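Local coordinates for putative polyphosphate kinase 2 family protein (Arthrobacter aurescens, PDB 3RHF), which probably acts as a polyphosphate kinase, moving phosphate between polyphosphate chains and nucleotides, at residues 141-146 and 181-186; 123-128 and 136-141; 162-167 and 229-234; 81-86 and 222-227. One frame throughout, in Å; residues are numbered along the deposited sequence.

Interaction 1: 141-146 and 181-186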
loop_
_atom_site.group_PDB
_atom_site.type_symbol
_atom_site.label_atom_id
_atom_site.label_comp_id
_atom_site.label_asym_id
_atom_site.label_seq_id
_atom_site.Cartn_x
_atom_site.Cartn_y
_atom_site.Cartn_z
ATOM N N SER A 141 -12.694 -12.747 -1.630
ATOM C CA SER A 141 -13.009 -13.034 -0.251
ATOM C C SER A 141 -13.545 -14.456 -0.004
ATOM O O SER A 141 -13.326 -15.390 -0.802
ATOM C CB SER A 141 -14.046 -12.040 0.210
ATOM O OG SER A 141 -15.305 -12.454 -0.254
ATOM N N GLN A 142 -14.209 -14.610 1.135
ATOM C CA GLN A 142 -14.851 -15.868 1.503
ATOM C C GLN A 142 -15.998 -16.253 0.539
ATOM O O GLN A 142 -16.336 -17.433 0.408
ATOM C CB GLN A 142 -15.368 -15.814 2.934
ATOM C CG GLN A 142 -16.469 -14.772 3.220
ATOM C CD GLN A 142 -15.922 -13.428 3.602
ATOM O OE1 GLN A 142 -14.739 -13.136 3.337
ATOM N NE2 GLN A 142 -16.777 -12.576 4.230
ATOM N N TYR A 143 -16.548 -15.258 -0.147
ATOM C CA TYR A 143 -17.604 -15.457 -1.096
ATOM C C TYR A 143 -17.188 -16.254 -2.322
ATOM O O TYR A 143 -18.042 -16.908 -2.940
ATOM C CB TYR A 143 -18.223 -14.108 -1.483
ATOM C CG TYR A 143 -19.032 -13.569 -0.309
ATOM C CD1 TYR A 143 -20.328 -13.963 -0.103
ATOM C CD2 TYR A 143 -18.464 -12.706 0.616
ATOM C CE1 TYR A 143 -21.078 -13.475 1.002
ATOM C CE2 TYR A 143 -19.183 -12.221 1.711
ATOM C CZ TYR A 143 -20.487 -12.625 1.909
ATOM O OH TYR A 143 -21.188 -12.129 2.988
ATOM N N GLU A 144 -15.905 -16.248 -2.664
ATOM C CA GLU A 144 -15.460 -17.033 -3.801
ATOM C C GLU A 144 -15.965 -18.456 -3.658
ATOM O O GLU A 144 -16.320 -19.110 -4.681
ATOM C CB GLU A 144 -13.944 -17.058 -3.956
ATOM C CG GLU A 144 -13.353 -15.722 -4.381
ATOM C CD GLU A 144 -13.669 -15.354 -5.820
ATOM O OE1 GLU A 144 -13.086 -15.958 -6.724
ATOM O OE2 GLU A 144 -14.477 -14.448 -6.069
ATOM N N ASP A 145 -16.043 -18.919 -2.394
ATOM C CA ASP A 145 -16.417 -20.298 -2.127
ATOM C C ASP A 145 -17.909 -20.559 -2.239
ATOM O O ASP A 145 -18.307 -21.686 -2.109
ATOM C CB ASP A 145 -15.877 -20.745 -0.788
ATOM C CG ASP A 145 -14.371 -20.791 -0.782
ATOM O OD1 ASP A 145 -13.811 -21.702 -1.437
ATOM O OD2 ASP A 145 -13.743 -19.921 -0.137
ATOM N N VAL A 146 -18.731 -19.536 -2.469
ATOM C CA VAL A 146 -20.106 -19.764 -2.919
ATOM C C VAL A 146 -20.438 -19.185 -4.304
ATOM O O VAL A 146 -21.620 -19.040 -4.639
ATOM C CB VAL A 146 -21.123 -19.227 -1.918
ATOM C CG1 VAL A 146 -20.940 -19.934 -0.623
ATOM C CG2 VAL A 146 -21.022 -17.707 -1.776
ATOM N N ILE A 181 -17.965 -4.085 8.675
ATOM C CA ILE A 181 -17.734 -4.786 7.406
ATOM C C ILE A 181 -18.427 -4.082 6.295
ATOM O O ILE A 181 -19.637 -4.006 6.286
ATOM C CB ILE A 181 -18.211 -6.290 7.429
ATOM C CG1 ILE A 181 -17.400 -7.086 8.455
ATOM C CG2 ILE A 181 -18.148 -6.947 5.982
ATOM C CD1 ILE A 181 -18.033 -8.458 8.828
ATOM N N VAL A 182 -17.651 -3.597 5.337
ATOM C CA VAL A 182 -18.194 -2.964 4.130
ATOM C C VAL A 182 -18.069 -3.880 2.908
ATOM O O VAL A 182 -16.951 -4.043 2.380
ATOM C CB VAL A 182 -17.457 -1.684 3.816
ATOM C CG1 VAL A 182 -17.852 -1.204 2.463
ATOM C CG2 VAL A 182 -17.769 -0.620 4.873
ATOM N N LYS A 183 -19.189 -4.448 2.442
ATOM C CA LYS A 183 -19.155 -5.399 1.332
ATOM C C LYS A 183 -19.595 -4.723 0.019
ATOM O O LYS A 183 -20.647 -4.084 -0.048
ATOM C CB LYS A 183 -20.037 -6.624 1.614
ATOM C CG LYS A 183 -19.699 -7.351 2.911
ATOM C CD LYS A 183 -20.284 -8.793 2.994
ATOM C CE LYS A 183 -21.834 -8.865 3.089
ATOM N NZ LYS A 183 -22.378 -9.909 4.038
ATOM N N VAL A 184 -18.773 -4.842 -1.008
ATOM C CA VAL A 184 -19.030 -4.169 -2.261
ATOM C C VAL A 184 -18.941 -5.162 -3.403
ATOM O O VAL A 184 -17.981 -5.961 -3.521
ATOM C CB VAL A 184 -18.031 -3.025 -2.489
ATOM C CG1 VAL A 184 -17.931 -2.712 -3.947
ATOM C CG2 VAL A 184 -18.458 -1.805 -1.680
HETATM N N MSE A 185 -19.958 -5.140 -4.255
HETATM C CA MSE A 185 -19.870 -5.881 -5.528
HETATM C C MSE A 185 -19.855 -4.900 -6.669
HETATM O O MSE A 185 -20.764 -4.092 -6.831
HETATM C CB MSE A 185 -20.995 -6.866 -5.674
HETATM C CG MSE A 185 -20.788 -7.820 -6.882
HETATM SE SE MSE A 185 -22.132 -7.485 -8.302
HETATM C CE MSE A 185 -21.668 -8.990 -9.550
ATOM N N LEU A 186 -18.797 -4.951 -7.450
ATOM C CA LEU A 186 -18.699 -4.104 -8.633
ATOM C C LEU A 186 -19.369 -4.780 -9.823
ATOM O O LEU A 186 -18.902 -5.805 -10.285
ATOM C CB LEU A 186 -17.225 -3.827 -8.996
ATOM C CG LEU A 186 -16.359 -3.236 -7.918
ATOM C CD1 LEU A 186 -14.987 -3.154 -8.501
ATOM C CD2 LEU A 186 -16.916 -1.888 -7.491
#
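Lys-183 and Tyr-143 meet with their side chains crossing at about a right angle. From CB and CG, which stay clear of the tyrosine, the lysine chain reaches CD, 3.8 Å from Tyr-143 CE2 on an oblique approach to the ring. Bends at chi3 (-68°) and chi4 (-140°) then turn CE to within 3.3 Å of Tyr-143 OH and bring NZ to that oxygen, where it donates a 2.7 Å hydrogen bond. The same ammonium makes a salt bridge with Glu-171 and bonds to the carbonyls of Thr-235 and Ala-240, while Glu-171 is also hydrogen-bonded to the phenol oxygen. Tyr-143 N donates to Ser-141 OG at 3.1 Å, an ST turn in the loop that carries the ring. A methionine in place of Lys-183 would probably leave Glu-171 without its positive mate, and the phenol without a donor, in a buried spot. This polar cluster ties the loop after strand 135-139 to strand 179-187, with Glu-171 of helix 157-176 as third member, in an alpha/beta/alpha sandwich of P-loop NTPase type.

Interaction 2: 123-128 and 136-141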
loop_
_atom_site.group_PDB
_atom_site.type_symbol
_atom_site.label_atom_id
_atom_site.label_comp_id
_atom_site.label_asym_id
_atom_site.label_seq_id
_atom_site.Cartn_x
_atom_site.Cartn_y
_atom_site.Cartn_z
ATOM N N TRP A 123 -10.881 -20.864 7.064
ATOM C CA TRP A 123 -9.666 -20.840 7.852
ATOM C C TRP A 123 -8.732 -19.784 7.267
ATOM O O TRP A 123 -8.238 -18.927 7.983
ATOM C CB TRP A 123 -9.023 -22.214 7.869
ATOM C CG TRP A 123 -7.683 -22.332 8.538
ATOM C CD1 TRP A 123 -7.450 -22.443 9.880
ATOM C CD2 TRP A 123 -6.404 -22.430 7.904
ATOM N NE1 TRP A 123 -6.086 -22.543 10.117
ATOM C CE2 TRP A 123 -5.435 -22.544 8.918
ATOM C CE3 TRP A 123 -5.983 -22.402 6.577
ATOM C CZ2 TRP A 123 -4.091 -22.682 8.650
ATOM C CZ3 TRP A 123 -4.634 -22.522 6.303
ATOM C CH2 TRP A 123 -3.701 -22.652 7.336
ATOM N N ARG A 124 -8.529 -19.791 5.948
ATOM C CA ARG A 124 -7.578 -18.850 5.351
ATOM C C ARG A 124 -8.034 -17.411 5.418
ATOM O O ARG A 124 -7.215 -16.508 5.410
ATOM C CB ARG A 124 -7.255 -19.237 3.922
ATOM C CG ARG A 124 -8.427 -19.137 2.959
ATOM C CD ARG A 124 -7.945 -19.454 1.587
ATOM N NE ARG A 124 -8.874 -19.116 0.525
ATOM C CZ ARG A 124 -8.481 -18.815 -0.719
ATOM N NH1 ARG A 124 -7.170 -18.776 -1.070
ATOM N NH2 ARG A 124 -9.392 -18.503 -1.622
ATOM N N ILE A 125 -9.336 -17.211 5.532
ATOM C CA ILE A 125 -9.887 -15.899 5.581
ATOM C C ILE A 125 -9.729 -15.273 6.959
ATOM O O ILE A 125 -9.328 -14.089 7.065
ATOM C CB ILE A 125 -11.375 -15.876 5.216
ATOM C CG1 ILE A 125 -11.690 -16.698 3.951
ATOM C CG2 ILE A 125 -11.797 -14.402 4.970
ATOM C CD1 ILE A 125 -11.014 -16.158 2.660
ATOM N N GLU A 126 -10.064 -16.055 7.996
ATOM C CA GLU A 126 -9.916 -15.663 9.400
ATOM C C GLU A 126 -8.490 -15.274 9.732
ATOM O O GLU A 126 -8.289 -14.363 10.524
ATOM C CB GLU A 126 -10.299 -16.774 10.390
ATOM C CG GLU A 126 -11.749 -17.276 10.268
ATOM C CD GLU A 126 -12.509 -17.296 11.608
ATOM O OE1 GLU A 126 -12.348 -16.315 12.413
ATOM O OE2 GLU A 126 -13.267 -18.284 11.822
ATOM N N LYS A 127 -7.513 -15.964 9.153
ATOM C CA LYS A 127 -6.159 -15.566 9.390
ATOM C C LYS A 127 -5.925 -14.114 9.048
ATOM O O LYS A 127 -5.093 -13.503 9.654
ATOM C CB LYS A 127 -5.172 -16.374 8.577
ATOM C CG LYS A 127 -5.278 -17.826 8.820
ATOM C CD LYS A 127 -3.907 -18.536 8.726
ATOM C CE LYS A 127 -3.161 -18.347 7.399
ATOM N NZ LYS A 127 -2.099 -19.418 7.316
ATOM N N GLN A 128 -6.625 -13.586 8.047
ATOM C CA GLN A 128 -6.274 -12.284 7.477
ATOM C C GLN A 128 -7.142 -11.137 7.931
ATOM O O GLN A 128 -6.921 -10.076 7.492
ATOM C CB GLN A 128 -6.320 -12.333 5.941
ATOM C CG GLN A 128 -5.548 -13.502 5.361
ATOM C CD GLN A 128 -4.050 -13.410 5.627
ATOM O OE1 GLN A 128 -3.452 -12.333 5.524
ATOM N NE2 GLN A 128 -3.431 -14.549 5.957
ATOM N N GLY A 136 -8.748 -3.290 6.823
ATOM C CA GLY A 136 -8.434 -4.488 6.043
ATOM C C GLY A 136 -9.105 -4.416 4.693
ATOM O O GLY A 136 -10.290 -3.987 4.588
ATOM N N VAL A 137 -8.372 -4.806 3.649
ATOM C CA VAL A 137 -8.974 -4.893 2.321
ATOM C C VAL A 137 -8.816 -6.286 1.769
ATOM O O VAL A 137 -7.694 -6.795 1.639
ATOM C CB VAL A 137 -8.416 -3.838 1.354
ATOM C CG1 VAL A 137 -8.947 -4.111 -0.070
ATOM C CG2 VAL A 137 -8.754 -2.413 1.843
ATOM N N PHE A 138 -9.969 -6.886 1.453
ATOM C CA PHE A 138 -10.065 -8.187 0.775
ATOM C C PHE A 138 -10.432 -8.004 -0.722
ATOM O O PHE A 138 -11.597 -7.716 -1.075
ATOM C CB PHE A 138 -11.137 -9.081 1.425
ATOM C CG PHE A 138 -10.751 -9.724 2.762
ATOM C CD1 PHE A 138 -9.505 -9.547 3.356
ATOM C CD2 PHE A 138 -11.678 -10.535 3.410
ATOM C CE1 PHE A 138 -9.186 -10.174 4.606
ATOM C CE2 PHE A 138 -11.393 -11.128 4.647
ATOM C CZ PHE A 138 -10.143 -10.948 5.246
ATOM N N ASP A 139 -9.406 -8.130 -1.573
ATOM C CA ASP A 139 -9.596 -8.329 -3.009
ATOM C C ASP A 139 -9.899 -9.822 -3.272
ATOM O O ASP A 139 -9.012 -10.672 -3.239
ATOM C CB ASP A 139 -8.376 -7.834 -3.798
ATOM C CG ASP A 139 -8.530 -7.971 -5.306
ATOM O OD1 ASP A 139 -9.483 -8.626 -5.721
ATOM O OD2 ASP A 139 -7.701 -7.430 -6.087
ATOM N N ARG A 140 -11.179 -10.075 -3.569
ATOM C CA ARG A 140 -11.834 -11.374 -3.436
ATOM C C ARG A 140 -11.854 -11.780 -1.965
ATOM O O ARG A 140 -11.147 -11.189 -1.163
ATOM C CB ARG A 140 -11.188 -12.447 -4.303
ATOM C CG ARG A 140 -11.177 -12.125 -5.763
ATOM C CD ARG A 140 -10.406 -13.207 -6.476
ATOM N NE ARG A 140 -10.384 -13.019 -7.913
ATOM C CZ ARG A 140 -9.494 -12.292 -8.585
ATOM N NH1 ARG A 140 -9.612 -12.217 -9.908
ATOM N NH2 ARG A 140 -8.500 -11.637 -7.968
ATOM N N SER A 141 -12.694 -12.747 -1.630
ATOM C CA SER A 141 -13.009 -13.034 -0.251
ATOM C C SER A 141 -13.545 -14.456 -0.004
ATOM O O SER A 141 -13.326 -15.390 -0.802
ATOM C CB SER A 141 -14.046 -12.040 0.210
ATOM O OG SER A 141 -15.305 -12.454 -0.254
HETATM O O HOH W 1 -12.135 -17.904 -1.116
#
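Helix 123-126 sits against strand 135-139 of the central parallel sheet, with Ile-125 and Gln-128 closing round the ring of Phe-138. The tightest meeting is Ile-125 CG2 with Phe-138 CE2, 3.3 Å apart; this methyl is the branch that lies anti to the backbone N, and it approaches the ring obliquely. On the other side of CZ, the carbonyl oxygen of Gln-128 lies in the ring plane, at the edge, 3.7 Å from Phe-138 CE1. Gln-128 CB adds a 3.8 Å contact to the same carbon, and Phe-109 meets the ring edge-to-face. The strand that supplies this phenylalanine is a run of small and hydrophobic residues ending in Asp-139, consistent with the Walker B strand of the P-loop NTPase fold. Beyond the strand, the other end of Ile-125 reaches the backbone: CD1 is 4.0 Å from Ser-141 C. A water extends the contact in polar fashion, lying in the plane of the Arg-124 guanidinium, 2.9 Å from NH2, and 2.8 Å from Ser-141 O. Arg-124 NH1 is engaged separately, by a salt bridge to Glu-116 and a hydrogen bond to the carbonyl of Lys-110.

Interaction 3: 162-167 and 229-234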
loop_
_atom_site.group_PDB
_atom_site.type_symbol
_atom_site.label_atom_id
_atom_site.label_comp_id
_atom_site.label_asym_id
_atom_site.label_seq_id
_atom_site.Cartn_x
_atom_site.Cartn_y
_atom_site.Cartn_z
ATOM N N ARG A 162 -24.722 -24.543 3.900
ATOM C CA ARG A 162 -23.956 -24.427 5.123
ATOM C C ARG A 162 -22.925 -23.296 5.014
ATOM O O ARG A 162 -22.619 -22.618 5.993
ATOM C CB ARG A 162 -23.292 -25.759 5.562
ATOM C CG ARG A 162 -21.803 -25.949 5.122
ATOM C CD ARG A 162 -20.999 -27.008 5.948
ATOM N NE ARG A 162 -20.016 -26.362 6.832
ATOM C CZ ARG A 162 -18.842 -25.851 6.448
ATOM N NH1 ARG A 162 -18.071 -25.275 7.364
ATOM N NH2 ARG A 162 -18.435 -25.898 5.174
ATOM N N ARG A 163 -22.394 -23.080 3.828
ATOM C CA ARG A 163 -21.419 -22.029 3.650
ATOM C C ARG A 163 -22.009 -20.653 3.822
ATOM O O ARG A 163 -21.397 -19.785 4.430
ATOM C CB ARG A 163 -20.796 -22.147 2.315
ATOM C CG ARG A 163 -19.855 -23.260 2.316
ATOM C CD ARG A 163 -19.181 -23.285 1.019
ATOM N NE ARG A 163 -18.337 -24.446 0.926
ATOM C CZ ARG A 163 -17.566 -24.709 -0.114
ATOM N NH1 ARG A 163 -17.540 -23.881 -1.140
ATOM N NH2 ARG A 163 -16.811 -25.799 -0.110
ATOM N N TYR A 164 -23.216 -20.473 3.328
ATOM C CA TYR A 164 -23.915 -19.227 3.523
ATOM C C TYR A 164 -24.095 -18.943 5.009
ATOM O O TYR A 164 -23.897 -17.797 5.462
ATOM C CB TYR A 164 -25.295 -19.271 2.867
ATOM C CG TYR A 164 -25.281 -19.327 1.380
ATOM C CD1 TYR A 164 -24.408 -18.535 0.626
ATOM C CD2 TYR A 164 -26.165 -20.135 0.708
ATOM C CE1 TYR A 164 -24.432 -18.593 -0.781
ATOM C CE2 TYR A 164 -26.200 -20.206 -0.669
ATOM C CZ TYR A 164 -25.350 -19.453 -1.408
ATOM O OH TYR A 164 -25.413 -19.540 -2.759
ATOM N N ALA A 165 -24.505 -19.965 5.753
ATOM C CA ALA A 165 -24.740 -19.796 7.175
ATOM C C ALA A 165 -23.408 -19.564 7.888
ATOM O O ALA A 165 -23.359 -18.774 8.815
ATOM C CB ALA A 165 -25.522 -20.984 7.789
ATOM N N ALA A 166 -22.332 -20.204 7.441
ATOM C CA ALA A 166 -21.029 -19.999 8.100
ATOM C C ALA A 166 -20.492 -18.557 7.921
ATOM O O ALA A 166 -19.984 -17.918 8.872
ATOM C CB ALA A 166 -20.029 -21.009 7.612
ATOM N N ILE A 167 -20.630 -18.055 6.693
ATOM C CA ILE A 167 -20.257 -16.707 6.338
ATOM C C ILE A 167 -20.983 -15.732 7.272
ATOM O O ILE A 167 -20.366 -14.920 7.932
ATOM C CB ILE A 167 -20.554 -16.450 4.823
ATOM C CG1 ILE A 167 -19.513 -17.156 3.946
ATOM C CG2 ILE A 167 -20.536 -15.029 4.501
ATOM C CD1 ILE A 167 -19.908 -17.314 2.476
ATOM N N SER A 229 -26.589 -13.295 -7.048
ATOM C CA SER A 229 -27.876 -12.831 -6.594
ATOM C C SER A 229 -28.353 -13.712 -5.475
ATOM O O SER A 229 -28.933 -13.221 -4.539
ATOM C CB SER A 229 -28.889 -12.755 -7.743
ATOM O OG SER A 229 -29.119 -14.032 -8.210
ATOM N N VAL A 230 -28.066 -15.009 -5.545
ATOM C CA VAL A 230 -28.435 -15.918 -4.461
ATOM C C VAL A 230 -27.622 -15.605 -3.213
ATOM O O VAL A 230 -28.198 -15.385 -2.132
ATOM C CB VAL A 230 -28.300 -17.386 -4.855
ATOM C CG1 VAL A 230 -28.510 -18.310 -3.612
ATOM C CG2 VAL A 230 -29.308 -17.695 -5.964
ATOM N N ALA A 231 -26.306 -15.549 -3.380
ATOM C CA ALA A 231 -25.381 -15.060 -2.337
ATOM C C ALA A 231 -25.894 -13.815 -1.627
ATOM O O ALA A 231 -25.807 -13.742 -0.403
ATOM C CB ALA A 231 -23.976 -14.778 -2.928
ATOM N N PHE A 232 -26.428 -12.847 -2.377
ATOM C CA PHE A 232 -26.973 -11.633 -1.741
ATOM C C PHE A 232 -28.268 -11.904 -0.986
ATOM O O PHE A 232 -28.480 -11.317 0.065
ATOM C CB PHE A 232 -27.261 -10.457 -2.704
ATOM C CG PHE A 232 -26.096 -10.022 -3.568
ATOM C CD1 PHE A 232 -24.810 -10.052 -3.116
ATOM C CD2 PHE A 232 -26.332 -9.564 -4.848
ATOM C CE1 PHE A 232 -23.778 -9.660 -3.930
ATOM C CE2 PHE A 232 -25.321 -9.182 -5.654
ATOM C CZ PHE A 232 -24.024 -9.247 -5.188
ATOM N N GLU A 233 -29.146 -12.760 -1.495
ATOM C CA GLU A 233 -30.363 -13.089 -0.740
ATOM C C GLU A 233 -29.969 -13.775 0.542
ATOM O O GLU A 233 -30.651 -13.661 1.525
ATOM C CB GLU A 233 -31.316 -14.025 -1.525
ATOM C CG GLU A 233 -32.088 -13.330 -2.702
ATOM C CD GLU A 233 -32.864 -14.324 -3.624
ATOM O OE1 GLU A 233 -33.200 -15.425 -3.089
ATOM O OE2 GLU A 233 -33.118 -13.998 -4.841
ATOM N N LYS A 234 -28.880 -14.528 0.517
ATOM C CA LYS A 234 -28.506 -15.356 1.661
ATOM C C LYS A 234 -27.684 -14.595 2.701
ATOM O O LYS A 234 -27.828 -14.890 3.877
ATOM C CB LYS A 234 -27.734 -16.599 1.190
ATOM C CG LYS A 234 -28.528 -17.525 0.206
ATOM C CD LYS A 234 -29.328 -18.623 0.939
ATOM C CE LYS A 234 -30.392 -19.293 0.070
ATOM N NZ LYS A 234 -31.573 -19.621 0.925
#
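Lys-234, whose side chain lies over the ring of Tyr-164, has its backbone N shared between two carbonyls of its own helix: a 2.9 Å hydrogen bond to Val-230 O and a weak one to Ala-231 O. The contact joins helices 157-176 and 221-235, two members of a helical layer in the alpha/beta/alpha sandwich; the segment axes approach to 10.4 Å and cross at -51°. Tyr-164 bridges that space. Lys-234 CG stands over one ring face, 3.7 Å from the centroid and 18° off the normal, a CH-pi contact displaced toward the rim. The bend at chi2 (-91°) carries the chain outward over the CD2-CE2 side of the ring, with Lys-234 CD 3.5 Å from Tyr-164 CD2. The ammonium then leaves the ring, with a long, weak ion pair to Glu-161, while the lysine carbonyl bonds to Asn-168. Val-146 and Arg-150 also touch the tyrosine. A serine in place of Tyr-164 would probably open a gap between the two helices and leave the lysine methylenes free to turn. Deeper along the ring, Tyr-164 CE1 comes to 4.0 Å from Ala-231 CA. Across the contact, the phenol end meets Val-230 CG1, the branch anti to its backbone N, which lies 3.4 Å from Tyr-164 OH.

Interaction 4: 81-86 and 222-227. With PO4 (phosphate ion), chain I.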
loop_
_atom_site.group_PDB
_atom_site.type_symbol
_atom_site.label_atom_id
_atom_site.label_comp_id
_atom_site.label_asym_id
_atom_site.label_seq_id
_atom_site.Cartn_x
_atom_site.Cartn_y
_atom_site.Cartn_z
ATOM N N GLN A 81 -15.901 -7.933 -4.346
ATOM C CA GLN A 81 -16.091 -9.001 -5.345
ATOM C C GLN A 81 -16.519 -8.388 -6.650
ATOM O O GLN A 81 -17.262 -7.381 -6.662
ATOM C CB GLN A 81 -17.183 -9.959 -4.894
ATOM C CG GLN A 81 -16.869 -10.745 -3.612
ATOM C CD GLN A 81 -15.964 -11.891 -3.865
ATOM O OE1 GLN A 81 -15.282 -12.352 -2.973
ATOM N NE2 GLN A 81 -15.935 -12.352 -5.083
ATOM N N ALA A 82 -16.060 -8.993 -7.744
ATOM C CA ALA A 82 -16.457 -8.604 -9.084
ATOM C C ALA A 82 -15.901 -9.565 -10.123
ATOM O O ALA A 82 -14.918 -10.211 -9.877
ATOM C CB ALA A 82 -15.999 -7.203 -9.397
HETATM N N MSE A 83 -16.516 -9.602 -11.298
HETATM C CA MSE A 83 -15.992 -10.328 -12.437
HETATM C C MSE A 83 -14.705 -9.655 -12.929
HETATM O O MSE A 83 -14.487 -8.453 -12.671
HETATM C CB MSE A 83 -17.039 -10.316 -13.566
HETATM C CG MSE A 83 -18.404 -10.876 -13.177
HETATM SE SE MSE A 83 -18.371 -12.785 -12.632
HETATM C CE MSE A 83 -17.591 -13.555 -14.273
ATOM N N ASP A 84 -13.866 -10.410 -13.642
ATOM C CA ASP A 84 -12.575 -9.889 -14.053
ATOM C C ASP A 84 -12.822 -8.753 -14.990
ATOM O O ASP A 84 -13.827 -8.762 -15.695
ATOM C CB ASP A 84 -11.676 -10.943 -14.720
ATOM C CG ASP A 84 -11.078 -11.962 -13.705
ATOM O OD1 ASP A 84 -10.905 -11.648 -12.499
ATOM O OD2 ASP A 84 -10.778 -13.107 -14.120
ATOM N N THR A 85 -11.930 -7.751 -14.996
ATOM C CA THR A 85 -12.143 -6.578 -15.823
ATOM C C THR A 85 -12.976 -5.512 -15.101
ATOM O O THR A 85 -12.907 -4.336 -15.458
ATOM C CB THR A 85 -12.807 -7.065 -17.170
ATOM O OG1 THR A 85 -11.823 -7.036 -18.211
ATOM C CG2 THR A 85 -14.013 -6.312 -17.518
ATOM N N ALA A 86 -13.755 -5.883 -14.083
ATOM C CA ALA A 86 -14.698 -4.923 -13.431
ATOM C C ALA A 86 -13.984 -3.806 -12.649
ATOM O O ALA A 86 -14.609 -2.836 -12.214
ATOM C CB ALA A 86 -15.637 -5.635 -12.521
ATOM N N ASP A 222 -24.127 -15.943 -17.010
ATOM C CA ASP A 222 -25.423 -15.789 -16.358
ATOM C C ASP A 222 -25.476 -16.649 -15.106
ATOM O O ASP A 222 -26.205 -16.303 -14.193
ATOM C CB ASP A 222 -26.591 -16.112 -17.310
ATOM C CG ASP A 222 -26.709 -15.101 -18.475
ATOM O OD1 ASP A 222 -26.769 -13.854 -18.235
ATOM O OD2 ASP A 222 -26.754 -15.575 -19.635
ATOM N N ASP A 223 -24.722 -17.754 -15.078
ATOM C CA ASP A 223 -24.619 -18.620 -13.893
ATOM C C ASP A 223 -23.973 -17.797 -12.733
ATOM O O ASP A 223 -24.501 -17.744 -11.598
ATOM C CB ASP A 223 -23.782 -19.891 -14.180
ATOM C CG ASP A 223 -24.434 -20.869 -15.224
ATOM O OD1 ASP A 223 -25.638 -21.191 -15.082
ATOM O OD2 ASP A 223 -23.725 -21.344 -16.170
ATOM N N TYR A 224 -22.869 -17.105 -13.047
ATOM C CA TYR A 224 -22.270 -16.165 -12.117
ATOM C C TYR A 224 -23.231 -15.105 -11.648
ATOM O O TYR A 224 -23.290 -14.864 -10.480
ATOM C CB TYR A 224 -21.047 -15.504 -12.712
ATOM C CG TYR A 224 -19.770 -16.303 -12.623
ATOM C CD1 TYR A 224 -19.044 -16.397 -11.429
ATOM C CD2 TYR A 224 -19.263 -16.936 -13.740
ATOM C CE1 TYR A 224 -17.839 -17.143 -11.367
ATOM C CE2 TYR A 224 -18.088 -17.652 -13.685
ATOM C CZ TYR A 224 -17.374 -17.756 -12.514
ATOM O OH TYR A 224 -16.198 -18.471 -12.553
HETATM N N MSE A 225 -23.975 -14.444 -12.517
HETATM C CA MSE A 225 -24.966 -13.490 -12.011
HETATM C C MSE A 225 -25.974 -14.115 -11.046
HETATM O O MSE A 225 -26.431 -13.462 -10.103
HETATM C CB MSE A 225 -25.765 -12.839 -13.136
HETATM C CG MSE A 225 -24.998 -11.826 -14.030
HETATM SE SE MSE A 225 -23.787 -10.539 -13.144
HETATM C CE MSE A 225 -22.140 -11.618 -13.049
ATOM N N ASP A 226 -26.341 -15.376 -11.306
ATOM C CA ASP A 226 -27.284 -16.106 -10.439
ATOM C C ASP A 226 -26.625 -16.393 -9.050
ATOM O O ASP A 226 -27.245 -16.224 -7.983
ATOM C CB ASP A 226 -27.808 -17.391 -11.149
ATOM C CG ASP A 226 -28.945 -18.060 -10.389
ATOM O OD1 ASP A 226 -29.997 -17.408 -10.204
ATOM O OD2 ASP A 226 -28.792 -19.235 -9.945
ATOM N N ALA A 227 -25.371 -16.829 -9.098
ATOM C CA ALA A 227 -24.614 -17.113 -7.902
ATOM C C ALA A 227 -24.563 -15.883 -7.006
ATOM O O ALA A 227 -24.768 -15.971 -5.794
ATOM C CB ALA A 227 -23.216 -17.550 -8.269
HETATM P P PO4 I . -10.415 -6.735 -12.043
HETATM O O1 PO4 I . -10.008 -7.965 -12.926
HETATM O O2 PO4 I . -10.401 -5.490 -13.052
HETATM O O3 PO4 I . -11.818 -6.871 -11.368
HETATM O O4 PO4 I . -9.357 -6.582 -10.905
#
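Met-83 begins a type II beta turn that runs to Ala-86 just past strand 75-82, and it faces Tyr-224 on helix 221-235 with the two CA atoms 8.6 Å apart. The turn is closed by Ala-86 N to Met-83 O at 3.0 Å and lies in what the sequence suggests is the Walker A P-loop. A phosphate ion, probably from the crystallisation liquor, sits there: Thr-85 N donates to its O1 at 2.8 Å, and Gly-87 N, Gly-89 N and Lys-88 NZ are hydrogen-bonded to it as well. On the helix side the contact is apolar. Met-83, built as selenomethionine, folds at chi2 (-62°) and chi3 (-57°), which lays its end against the ring in a Met-aromatic contact. CE stands over the face of Tyr-224, 4.0 Å from the centroid, whereas SE approaches obliquely, 3.8 Å from Tyr-224 CG. Farther back along the chain, Met-83 CG meets the methyl of a second selenomethionine, Met-225 CE, at 3.8 Å.

Overall arrangement
Interactions 1 and 2 are buried, whereas 3 and 4 are only partly so, and their chemistry differs: a charged, multiply bonded cluster in 1, aromatic and aliphatic packing with a water at its border in 2, and side chains laid over tyrosine rings in 3 and 4. Helix 221-235 serves both of these last two, meeting another helix in one and the turn after strand 75-82 in the other. Interactions 1, 2 and 4 reach neighbouring strands of one parallel sheet. Ser-141 belongs to both 1 and 2, and its hydroxyl bonds to Gln-81 of 4, while Arg-140 of 2 makes a salt bridge with Asp-84. Interactions 2 and 3 do not touch.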